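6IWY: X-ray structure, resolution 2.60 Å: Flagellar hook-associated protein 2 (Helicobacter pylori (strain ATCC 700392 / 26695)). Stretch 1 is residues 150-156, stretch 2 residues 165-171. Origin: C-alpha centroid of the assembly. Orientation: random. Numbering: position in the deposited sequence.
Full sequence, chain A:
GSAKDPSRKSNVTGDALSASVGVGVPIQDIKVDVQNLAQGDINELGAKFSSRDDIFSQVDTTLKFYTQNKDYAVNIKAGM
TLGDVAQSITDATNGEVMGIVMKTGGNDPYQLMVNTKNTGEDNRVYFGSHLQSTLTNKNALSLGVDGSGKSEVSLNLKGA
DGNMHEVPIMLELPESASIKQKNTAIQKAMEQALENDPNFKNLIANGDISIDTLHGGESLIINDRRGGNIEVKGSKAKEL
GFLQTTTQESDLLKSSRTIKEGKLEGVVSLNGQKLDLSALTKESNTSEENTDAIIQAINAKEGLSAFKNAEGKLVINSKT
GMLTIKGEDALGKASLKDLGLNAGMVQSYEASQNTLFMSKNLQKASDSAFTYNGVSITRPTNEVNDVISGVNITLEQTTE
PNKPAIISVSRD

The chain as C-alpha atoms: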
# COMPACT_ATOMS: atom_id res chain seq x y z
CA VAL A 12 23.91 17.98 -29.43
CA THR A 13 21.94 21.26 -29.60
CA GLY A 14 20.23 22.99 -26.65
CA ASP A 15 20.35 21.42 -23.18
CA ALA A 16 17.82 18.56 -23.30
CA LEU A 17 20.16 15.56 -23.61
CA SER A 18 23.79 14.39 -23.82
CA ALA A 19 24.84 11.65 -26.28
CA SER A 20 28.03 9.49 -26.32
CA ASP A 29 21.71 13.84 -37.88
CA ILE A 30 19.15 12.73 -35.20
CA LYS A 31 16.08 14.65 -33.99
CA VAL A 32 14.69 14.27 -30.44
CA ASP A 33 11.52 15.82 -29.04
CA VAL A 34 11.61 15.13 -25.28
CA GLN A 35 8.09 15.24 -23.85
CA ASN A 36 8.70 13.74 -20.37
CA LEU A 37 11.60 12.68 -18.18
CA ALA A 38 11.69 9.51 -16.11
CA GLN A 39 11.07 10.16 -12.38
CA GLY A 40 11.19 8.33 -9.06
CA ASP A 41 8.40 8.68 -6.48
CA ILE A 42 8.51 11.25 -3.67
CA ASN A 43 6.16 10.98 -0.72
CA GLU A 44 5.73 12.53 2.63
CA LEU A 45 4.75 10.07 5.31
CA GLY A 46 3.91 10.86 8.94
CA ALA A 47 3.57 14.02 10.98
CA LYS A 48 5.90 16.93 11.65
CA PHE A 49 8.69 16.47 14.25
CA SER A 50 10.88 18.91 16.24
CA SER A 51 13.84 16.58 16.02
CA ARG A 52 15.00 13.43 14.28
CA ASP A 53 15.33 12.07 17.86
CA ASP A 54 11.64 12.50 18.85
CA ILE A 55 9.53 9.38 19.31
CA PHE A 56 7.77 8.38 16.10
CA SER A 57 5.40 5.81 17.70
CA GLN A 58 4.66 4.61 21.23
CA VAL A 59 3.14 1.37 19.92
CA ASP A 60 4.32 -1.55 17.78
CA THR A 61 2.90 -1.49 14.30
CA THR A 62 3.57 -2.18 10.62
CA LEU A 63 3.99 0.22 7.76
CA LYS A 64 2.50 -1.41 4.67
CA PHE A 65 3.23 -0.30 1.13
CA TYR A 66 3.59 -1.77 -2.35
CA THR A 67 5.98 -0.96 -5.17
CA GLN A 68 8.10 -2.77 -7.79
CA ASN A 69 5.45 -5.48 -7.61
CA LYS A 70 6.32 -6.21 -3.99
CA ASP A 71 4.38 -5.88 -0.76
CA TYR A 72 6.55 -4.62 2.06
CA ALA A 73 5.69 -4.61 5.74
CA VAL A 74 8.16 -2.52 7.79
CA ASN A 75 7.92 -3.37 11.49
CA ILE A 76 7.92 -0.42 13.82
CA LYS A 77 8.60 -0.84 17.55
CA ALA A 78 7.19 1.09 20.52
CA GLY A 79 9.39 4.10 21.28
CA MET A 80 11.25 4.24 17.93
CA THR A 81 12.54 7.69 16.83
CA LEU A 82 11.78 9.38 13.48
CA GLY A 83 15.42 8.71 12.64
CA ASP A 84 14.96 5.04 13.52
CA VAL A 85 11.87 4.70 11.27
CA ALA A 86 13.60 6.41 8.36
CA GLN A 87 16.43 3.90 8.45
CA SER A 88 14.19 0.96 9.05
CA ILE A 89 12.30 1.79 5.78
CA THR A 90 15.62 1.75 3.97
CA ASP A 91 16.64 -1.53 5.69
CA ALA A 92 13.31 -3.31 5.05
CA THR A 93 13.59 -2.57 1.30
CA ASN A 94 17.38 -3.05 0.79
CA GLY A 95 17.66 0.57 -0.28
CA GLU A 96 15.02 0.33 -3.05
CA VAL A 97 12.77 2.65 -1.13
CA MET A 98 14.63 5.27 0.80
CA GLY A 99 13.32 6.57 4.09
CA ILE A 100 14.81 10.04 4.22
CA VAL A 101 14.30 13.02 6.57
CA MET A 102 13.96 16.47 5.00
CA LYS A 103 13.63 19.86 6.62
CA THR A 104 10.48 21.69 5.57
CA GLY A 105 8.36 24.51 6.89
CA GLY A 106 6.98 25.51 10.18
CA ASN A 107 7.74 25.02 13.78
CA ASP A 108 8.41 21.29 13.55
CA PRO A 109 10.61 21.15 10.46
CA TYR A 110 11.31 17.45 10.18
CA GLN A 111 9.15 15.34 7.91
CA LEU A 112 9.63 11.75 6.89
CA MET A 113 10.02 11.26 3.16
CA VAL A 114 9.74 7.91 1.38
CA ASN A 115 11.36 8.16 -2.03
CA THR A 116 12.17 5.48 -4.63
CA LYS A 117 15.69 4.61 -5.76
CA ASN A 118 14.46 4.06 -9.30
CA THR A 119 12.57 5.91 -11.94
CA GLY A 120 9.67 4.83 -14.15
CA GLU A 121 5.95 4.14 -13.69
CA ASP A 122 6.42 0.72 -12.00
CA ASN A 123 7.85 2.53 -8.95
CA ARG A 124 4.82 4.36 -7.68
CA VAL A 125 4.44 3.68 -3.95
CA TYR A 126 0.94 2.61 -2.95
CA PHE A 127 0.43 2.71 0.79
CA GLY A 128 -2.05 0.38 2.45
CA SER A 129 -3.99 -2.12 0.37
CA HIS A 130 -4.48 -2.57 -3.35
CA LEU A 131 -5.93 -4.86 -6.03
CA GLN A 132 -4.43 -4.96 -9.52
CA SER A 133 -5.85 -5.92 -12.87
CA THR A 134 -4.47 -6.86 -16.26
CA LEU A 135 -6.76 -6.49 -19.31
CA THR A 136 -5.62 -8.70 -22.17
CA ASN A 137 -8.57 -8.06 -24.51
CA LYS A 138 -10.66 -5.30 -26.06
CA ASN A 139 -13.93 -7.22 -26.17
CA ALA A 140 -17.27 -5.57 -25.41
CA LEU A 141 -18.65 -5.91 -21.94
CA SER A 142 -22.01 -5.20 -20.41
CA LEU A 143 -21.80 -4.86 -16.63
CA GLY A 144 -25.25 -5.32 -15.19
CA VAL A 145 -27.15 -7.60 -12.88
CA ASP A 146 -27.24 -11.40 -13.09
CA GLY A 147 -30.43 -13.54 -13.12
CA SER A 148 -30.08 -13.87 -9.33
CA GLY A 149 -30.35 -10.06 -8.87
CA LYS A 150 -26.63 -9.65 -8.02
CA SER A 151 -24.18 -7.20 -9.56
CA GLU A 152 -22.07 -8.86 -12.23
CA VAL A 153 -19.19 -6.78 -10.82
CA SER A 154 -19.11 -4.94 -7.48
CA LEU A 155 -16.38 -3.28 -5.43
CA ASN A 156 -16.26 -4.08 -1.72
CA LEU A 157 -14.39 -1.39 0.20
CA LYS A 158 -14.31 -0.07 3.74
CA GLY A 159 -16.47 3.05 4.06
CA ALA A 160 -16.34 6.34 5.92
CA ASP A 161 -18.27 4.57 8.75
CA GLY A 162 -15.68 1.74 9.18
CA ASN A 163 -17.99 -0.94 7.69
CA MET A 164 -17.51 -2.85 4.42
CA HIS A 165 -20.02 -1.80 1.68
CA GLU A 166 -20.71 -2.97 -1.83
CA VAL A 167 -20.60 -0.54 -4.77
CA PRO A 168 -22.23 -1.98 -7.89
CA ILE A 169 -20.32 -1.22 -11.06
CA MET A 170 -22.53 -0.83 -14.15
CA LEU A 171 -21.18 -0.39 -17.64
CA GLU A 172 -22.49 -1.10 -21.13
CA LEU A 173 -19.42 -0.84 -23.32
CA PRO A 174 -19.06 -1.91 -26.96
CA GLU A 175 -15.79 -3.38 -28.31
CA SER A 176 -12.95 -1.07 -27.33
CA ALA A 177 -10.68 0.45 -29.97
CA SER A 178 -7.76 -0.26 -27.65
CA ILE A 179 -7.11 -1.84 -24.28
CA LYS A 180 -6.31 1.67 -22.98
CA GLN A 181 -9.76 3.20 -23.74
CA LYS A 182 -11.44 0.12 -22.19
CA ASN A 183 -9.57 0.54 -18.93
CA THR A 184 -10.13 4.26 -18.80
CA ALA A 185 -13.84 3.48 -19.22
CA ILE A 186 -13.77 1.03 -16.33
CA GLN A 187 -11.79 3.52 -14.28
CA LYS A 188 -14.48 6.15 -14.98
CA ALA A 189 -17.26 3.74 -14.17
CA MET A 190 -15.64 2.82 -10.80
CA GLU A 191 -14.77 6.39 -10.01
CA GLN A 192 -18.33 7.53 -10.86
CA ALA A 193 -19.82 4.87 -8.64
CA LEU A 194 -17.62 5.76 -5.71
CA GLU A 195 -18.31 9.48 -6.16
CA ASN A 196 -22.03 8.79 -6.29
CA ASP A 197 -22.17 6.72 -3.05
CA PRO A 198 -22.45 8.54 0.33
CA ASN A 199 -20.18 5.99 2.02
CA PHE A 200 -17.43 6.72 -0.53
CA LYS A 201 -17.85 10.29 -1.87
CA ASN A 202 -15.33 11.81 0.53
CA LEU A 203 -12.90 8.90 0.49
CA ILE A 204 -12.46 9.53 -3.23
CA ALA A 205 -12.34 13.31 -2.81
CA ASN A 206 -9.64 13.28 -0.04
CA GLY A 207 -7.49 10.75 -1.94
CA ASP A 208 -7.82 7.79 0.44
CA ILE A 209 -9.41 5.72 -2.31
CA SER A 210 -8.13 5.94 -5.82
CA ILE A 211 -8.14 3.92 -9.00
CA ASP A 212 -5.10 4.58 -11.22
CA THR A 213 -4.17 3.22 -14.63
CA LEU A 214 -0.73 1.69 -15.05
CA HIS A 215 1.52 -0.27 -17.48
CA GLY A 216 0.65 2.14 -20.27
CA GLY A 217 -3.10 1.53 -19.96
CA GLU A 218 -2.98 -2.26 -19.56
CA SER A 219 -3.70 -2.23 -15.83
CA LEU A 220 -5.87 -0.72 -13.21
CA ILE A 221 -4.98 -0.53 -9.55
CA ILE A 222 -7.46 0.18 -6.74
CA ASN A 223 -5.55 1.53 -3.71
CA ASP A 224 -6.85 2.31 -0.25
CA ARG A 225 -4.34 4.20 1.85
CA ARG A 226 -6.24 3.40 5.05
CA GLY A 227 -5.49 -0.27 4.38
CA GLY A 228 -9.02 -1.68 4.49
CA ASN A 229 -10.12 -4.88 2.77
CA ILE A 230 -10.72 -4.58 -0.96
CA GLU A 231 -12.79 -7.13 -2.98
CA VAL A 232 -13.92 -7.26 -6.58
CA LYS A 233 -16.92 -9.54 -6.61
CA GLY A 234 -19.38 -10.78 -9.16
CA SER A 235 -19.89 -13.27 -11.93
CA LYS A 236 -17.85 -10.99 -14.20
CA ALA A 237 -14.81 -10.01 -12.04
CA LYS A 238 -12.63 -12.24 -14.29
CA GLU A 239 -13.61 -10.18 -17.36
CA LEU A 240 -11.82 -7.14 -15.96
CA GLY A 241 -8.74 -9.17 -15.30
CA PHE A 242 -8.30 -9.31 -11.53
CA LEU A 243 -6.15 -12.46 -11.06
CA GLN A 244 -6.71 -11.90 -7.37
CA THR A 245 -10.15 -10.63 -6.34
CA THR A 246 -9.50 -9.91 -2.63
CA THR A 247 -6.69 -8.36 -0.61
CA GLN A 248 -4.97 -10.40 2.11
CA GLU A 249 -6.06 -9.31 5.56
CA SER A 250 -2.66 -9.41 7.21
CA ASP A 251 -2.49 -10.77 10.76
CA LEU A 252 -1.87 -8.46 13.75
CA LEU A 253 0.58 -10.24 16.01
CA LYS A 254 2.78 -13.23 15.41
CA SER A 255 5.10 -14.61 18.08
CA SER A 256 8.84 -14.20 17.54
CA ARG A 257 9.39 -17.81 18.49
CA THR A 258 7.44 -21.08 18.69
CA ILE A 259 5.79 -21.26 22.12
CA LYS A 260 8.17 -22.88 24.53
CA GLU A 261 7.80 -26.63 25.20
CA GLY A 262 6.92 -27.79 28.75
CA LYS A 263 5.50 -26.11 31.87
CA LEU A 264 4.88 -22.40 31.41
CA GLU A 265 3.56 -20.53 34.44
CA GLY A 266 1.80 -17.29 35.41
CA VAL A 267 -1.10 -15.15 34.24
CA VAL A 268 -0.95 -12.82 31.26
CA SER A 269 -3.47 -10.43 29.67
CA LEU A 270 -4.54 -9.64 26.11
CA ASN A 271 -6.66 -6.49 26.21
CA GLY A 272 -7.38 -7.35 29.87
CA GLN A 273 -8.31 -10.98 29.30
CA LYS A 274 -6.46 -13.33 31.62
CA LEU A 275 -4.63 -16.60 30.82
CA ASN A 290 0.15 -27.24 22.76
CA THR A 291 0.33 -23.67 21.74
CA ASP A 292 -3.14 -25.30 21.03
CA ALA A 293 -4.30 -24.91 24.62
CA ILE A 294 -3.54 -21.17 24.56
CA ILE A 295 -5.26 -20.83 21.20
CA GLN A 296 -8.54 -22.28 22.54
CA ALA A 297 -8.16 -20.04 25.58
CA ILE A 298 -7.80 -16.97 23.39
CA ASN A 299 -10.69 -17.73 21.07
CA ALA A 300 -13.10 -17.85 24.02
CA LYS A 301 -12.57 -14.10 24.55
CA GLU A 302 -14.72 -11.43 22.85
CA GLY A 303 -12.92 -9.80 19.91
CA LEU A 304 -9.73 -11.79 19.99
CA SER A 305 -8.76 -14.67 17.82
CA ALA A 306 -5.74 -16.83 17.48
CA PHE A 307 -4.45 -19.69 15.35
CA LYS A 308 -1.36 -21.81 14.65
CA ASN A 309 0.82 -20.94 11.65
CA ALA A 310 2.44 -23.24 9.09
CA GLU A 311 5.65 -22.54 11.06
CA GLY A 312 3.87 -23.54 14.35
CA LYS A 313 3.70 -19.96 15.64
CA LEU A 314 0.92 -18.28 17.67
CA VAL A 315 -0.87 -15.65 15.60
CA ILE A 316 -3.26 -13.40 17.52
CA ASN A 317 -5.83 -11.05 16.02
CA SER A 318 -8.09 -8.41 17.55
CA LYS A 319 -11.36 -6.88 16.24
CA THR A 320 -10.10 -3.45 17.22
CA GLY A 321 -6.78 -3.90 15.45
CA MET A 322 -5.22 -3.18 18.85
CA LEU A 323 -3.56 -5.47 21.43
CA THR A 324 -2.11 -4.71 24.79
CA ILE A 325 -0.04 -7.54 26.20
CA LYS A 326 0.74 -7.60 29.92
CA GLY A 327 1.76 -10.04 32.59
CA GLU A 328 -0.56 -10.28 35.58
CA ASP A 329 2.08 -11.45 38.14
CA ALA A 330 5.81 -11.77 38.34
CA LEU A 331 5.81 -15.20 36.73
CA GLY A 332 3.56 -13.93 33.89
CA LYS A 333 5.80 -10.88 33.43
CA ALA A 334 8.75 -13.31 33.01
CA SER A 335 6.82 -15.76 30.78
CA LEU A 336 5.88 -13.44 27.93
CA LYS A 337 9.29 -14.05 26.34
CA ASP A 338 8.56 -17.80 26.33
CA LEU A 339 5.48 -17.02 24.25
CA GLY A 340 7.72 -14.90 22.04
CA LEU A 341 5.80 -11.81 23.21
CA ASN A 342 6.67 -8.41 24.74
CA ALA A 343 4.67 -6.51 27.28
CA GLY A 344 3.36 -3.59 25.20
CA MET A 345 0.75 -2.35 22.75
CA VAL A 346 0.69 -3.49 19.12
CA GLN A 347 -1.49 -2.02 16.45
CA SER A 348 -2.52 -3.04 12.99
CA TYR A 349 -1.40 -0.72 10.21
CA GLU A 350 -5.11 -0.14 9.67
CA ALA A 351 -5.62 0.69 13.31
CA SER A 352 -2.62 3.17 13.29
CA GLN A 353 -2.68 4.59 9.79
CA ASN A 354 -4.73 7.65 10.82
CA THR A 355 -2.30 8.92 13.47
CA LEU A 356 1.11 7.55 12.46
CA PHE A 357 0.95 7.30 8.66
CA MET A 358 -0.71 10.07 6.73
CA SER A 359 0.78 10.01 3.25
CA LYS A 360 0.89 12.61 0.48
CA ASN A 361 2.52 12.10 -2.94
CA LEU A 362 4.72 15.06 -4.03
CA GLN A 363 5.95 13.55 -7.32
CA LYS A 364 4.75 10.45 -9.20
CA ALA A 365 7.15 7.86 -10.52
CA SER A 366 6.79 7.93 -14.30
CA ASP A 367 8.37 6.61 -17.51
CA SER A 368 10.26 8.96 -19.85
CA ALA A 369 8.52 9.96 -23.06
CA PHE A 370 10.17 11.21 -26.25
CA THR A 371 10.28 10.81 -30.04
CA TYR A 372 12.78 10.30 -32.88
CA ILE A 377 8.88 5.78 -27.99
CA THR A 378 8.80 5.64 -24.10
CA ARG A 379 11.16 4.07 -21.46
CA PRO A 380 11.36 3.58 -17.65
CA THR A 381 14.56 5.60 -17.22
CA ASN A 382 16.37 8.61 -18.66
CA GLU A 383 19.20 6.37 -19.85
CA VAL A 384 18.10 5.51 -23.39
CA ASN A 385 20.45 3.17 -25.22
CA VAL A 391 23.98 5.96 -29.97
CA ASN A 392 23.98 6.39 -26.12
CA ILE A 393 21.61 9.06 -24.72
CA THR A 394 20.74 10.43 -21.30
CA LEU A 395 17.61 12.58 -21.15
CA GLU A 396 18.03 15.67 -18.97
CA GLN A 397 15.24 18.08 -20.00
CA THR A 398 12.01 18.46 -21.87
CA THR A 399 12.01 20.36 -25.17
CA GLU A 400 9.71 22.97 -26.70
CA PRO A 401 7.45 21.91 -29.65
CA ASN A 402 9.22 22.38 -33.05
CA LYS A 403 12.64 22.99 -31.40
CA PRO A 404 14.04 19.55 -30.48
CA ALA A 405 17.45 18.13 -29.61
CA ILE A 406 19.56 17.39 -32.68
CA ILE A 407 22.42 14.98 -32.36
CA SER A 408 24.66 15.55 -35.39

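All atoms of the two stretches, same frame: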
# COMPACT_ATOMS: atom_id res chain seq x y z
N LYS A 150 -27.93 -10.13 -8.58
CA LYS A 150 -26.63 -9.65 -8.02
C LYS A 150 -25.80 -8.95 -9.08
O LYS A 150 -25.82 -9.34 -10.24
CB LYS A 150 -25.80 -10.78 -7.36
N SER A 151 -25.09 -7.90 -8.66
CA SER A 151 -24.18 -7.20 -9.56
C SER A 151 -23.24 -8.18 -10.23
O SER A 151 -22.71 -9.07 -9.59
CB SER A 151 -23.32 -6.20 -8.81
OG SER A 151 -24.08 -5.08 -8.39
N GLU A 152 -23.04 -8.03 -11.53
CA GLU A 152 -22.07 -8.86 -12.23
C GLU A 152 -20.63 -8.48 -11.82
O GLU A 152 -19.75 -9.28 -11.89
CB GLU A 152 -22.30 -8.77 -13.74
CG GLU A 152 -23.63 -9.35 -14.11
CD GLU A 152 -23.89 -9.45 -15.61
OE1 GLU A 152 -23.66 -8.46 -16.34
OE2 GLU A 152 -24.37 -10.52 -16.05
N VAL A 153 -20.43 -7.24 -11.40
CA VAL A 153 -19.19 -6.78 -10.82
C VAL A 153 -19.55 -5.79 -9.73
O VAL A 153 -20.33 -4.88 -9.98
CB VAL A 153 -18.28 -6.06 -11.85
CG1 VAL A 153 -17.20 -5.18 -11.14
CG2 VAL A 153 -17.60 -7.09 -12.78
N SER A 154 -18.99 -5.95 -8.53
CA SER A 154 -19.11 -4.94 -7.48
C SER A 154 -17.82 -4.83 -6.69
O SER A 154 -17.09 -5.80 -6.55
CB SER A 154 -20.26 -5.23 -6.54
OG SER A 154 -19.89 -6.20 -5.59
N LEU A 155 -17.56 -3.62 -6.21
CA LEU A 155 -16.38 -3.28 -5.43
C LEU A 155 -16.76 -3.27 -3.96
O LEU A 155 -17.66 -2.49 -3.56
CB LEU A 155 -15.91 -1.86 -5.78
CG LEU A 155 -14.84 -1.68 -6.83
CD1 LEU A 155 -14.74 -0.24 -7.16
CD2 LEU A 155 -13.54 -2.21 -6.22
N ASN A 156 -16.09 -4.08 -3.17
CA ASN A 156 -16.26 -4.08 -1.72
C ASN A 156 -15.09 -3.39 -1.05
O ASN A 156 -13.96 -3.90 -1.08
CB ASN A 156 -16.34 -5.49 -1.21
CG ASN A 156 -17.58 -5.73 -0.45
OD1 ASN A 156 -18.64 -5.99 -1.06
ND2 ASN A 156 -17.50 -5.63 0.87
N HIS A 165 -18.82 -2.04 2.53
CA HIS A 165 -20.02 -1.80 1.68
C HIS A 165 -19.74 -2.16 0.24
O HIS A 165 -18.61 -2.13 -0.19
CB HIS A 165 -20.44 -0.34 1.71
CG HIS A 165 -20.84 0.13 3.06
ND1 HIS A 165 -22.12 -0.01 3.55
CD2 HIS A 165 -20.13 0.72 4.05
CE1 HIS A 165 -22.18 0.48 4.77
NE2 HIS A 165 -20.98 0.93 5.10
N GLU A 166 -20.79 -2.45 -0.49
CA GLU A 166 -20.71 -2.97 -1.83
C GLU A 166 -21.12 -1.85 -2.79
O GLU A 166 -22.15 -1.23 -2.62
CB GLU A 166 -21.65 -4.17 -1.93
CG GLU A 166 -21.11 -5.30 -2.78
CD GLU A 166 -21.79 -6.68 -2.55
OE1 GLU A 166 -22.56 -6.85 -1.56
OE2 GLU A 166 -21.52 -7.59 -3.39
N VAL A 167 -20.28 -1.55 -3.77
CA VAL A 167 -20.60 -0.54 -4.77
C VAL A 167 -20.77 -1.26 -6.10
O VAL A 167 -19.80 -1.77 -6.67
CB VAL A 167 -19.45 0.45 -4.91
CG1 VAL A 167 -19.79 1.49 -5.96
CG2 VAL A 167 -19.11 1.09 -3.54
N PRO A 168 -22.01 -1.35 -6.60
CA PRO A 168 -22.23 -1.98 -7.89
C PRO A 168 -21.47 -1.25 -8.93
O PRO A 168 -21.36 -0.07 -8.82
CB PRO A 168 -23.74 -1.78 -8.11
CG PRO A 168 -24.33 -1.67 -6.75
CD PRO A 168 -23.27 -1.04 -5.89
N ILE A 169 -20.91 -1.92 -9.92
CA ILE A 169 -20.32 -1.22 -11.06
C ILE A 169 -21.04 -1.60 -12.34
O ILE A 169 -20.96 -2.74 -12.79
CB ILE A 169 -18.79 -1.49 -11.18
CG1 ILE A 169 -18.00 -0.56 -10.23
CG2 ILE A 169 -18.29 -1.24 -12.62
CD1 ILE A 169 -17.89 -1.02 -8.77
N MET A 170 -21.74 -0.63 -12.92
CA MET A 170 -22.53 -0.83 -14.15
C MET A 170 -21.90 -0.13 -15.33
O MET A 170 -21.41 1.01 -15.21
CB MET A 170 -23.94 -0.28 -13.99
CG MET A 170 -24.66 -0.79 -12.74
SD MET A 170 -24.71 -2.60 -12.64
CE MET A 170 -25.97 -2.72 -11.36
N LEU A 171 -21.94 -0.80 -16.49
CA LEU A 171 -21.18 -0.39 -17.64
C LEU A 171 -21.59 -1.17 -18.87
O LEU A 171 -21.39 -2.38 -18.93
CB LEU A 171 -19.69 -0.65 -17.40
CG LEU A 171 -18.73 -0.11 -18.44
CD1 LEU A 171 -18.88 1.43 -18.56
CD2 LEU A 171 -17.30 -0.50 -18.07

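Two segments of one chain lie side by side here as antiparallel neighbours, residues 154-156 pairing with 166-168, and the two stretches as a whole bury 466 Å², both sides summed. The backbone sets the frame. Leu155 and Val167 form the hydrogen-bonded pair: Leu155 N donates to Val167 O at 2.9 Å, and Val167 N returns the bond to Leu155 O at 2.8 Å, both nearly straight. One step beyond the strand ends, Ile169 N reaches Val153 O at 3.0 Å, so the ladder continues past the regular pairing. Pro168 has no amide hydrogen to offer, but it sits opposite Ser154 in a non-hydrogen-bonded pair, where this neighbour asks none of it. The CA atoms of Ser154 and Pro168 lie only 4.3 Å apart, against 5.1 Å for those of Leu155 and Val167. In the narrow places CA hydrogens approach carbonyl oxygens, as from Ser154 CA to Val167 O at 3.3 Å and from Asn156 CA to His165 O at 3.4 Å.

The two faces of the sheet differ in character. Leu155 and Val167 point to the buried one, with Leu155 CB 4.3 Å from Val167 CB. Beta-branched Val167 keeps its bulk close to the backbone, while the longer Leu155 extends its CD1 to within 3.6 Å of Ile169 CD1. Ile169 starts out sideways, but its end bends nearer, and no other residue here has more surface covered by the opposite stretch. Val153 packs against its base, with Val153 CG1 4.0 Å from Ile169 CB. Ile169 is thus the main bump, and the side chains of Val153 and Leu155 make the hollow it fills, valine touching it near its root and leucine at its tip; branched hydrocarbon side chains suit such a place because they fill space without leaving a polar group to satisfy.

The other face carries Ser154, Asn156, Glu166 and Pro168. Small Ser154 leaves room for its neighbours: Ser154 CB lies 4.0 Å from Pro168 CA, and Ser154 OG donates a hydrogen bond to Glu166 OE2 at 3.1 Å. The glutamate is long enough to reach diagonally to this hydroxyl, two residues along the strand from its own partner, Asn156, and on the same face. The end of Asn156 comes nearer the other stretch, placing Asn156 OD1 3.1 Å from Glu166 CG, a close contact with the methylene part of the chain. Farther along, Ser151 points toward the proline, and Ser151 OG lies 3.3 Å from Pro168 CB. Met170 starts away, yet its flexible chain curls back until Met170 CE is 4.2 Å from Ser151 OG, a light touch at the margin.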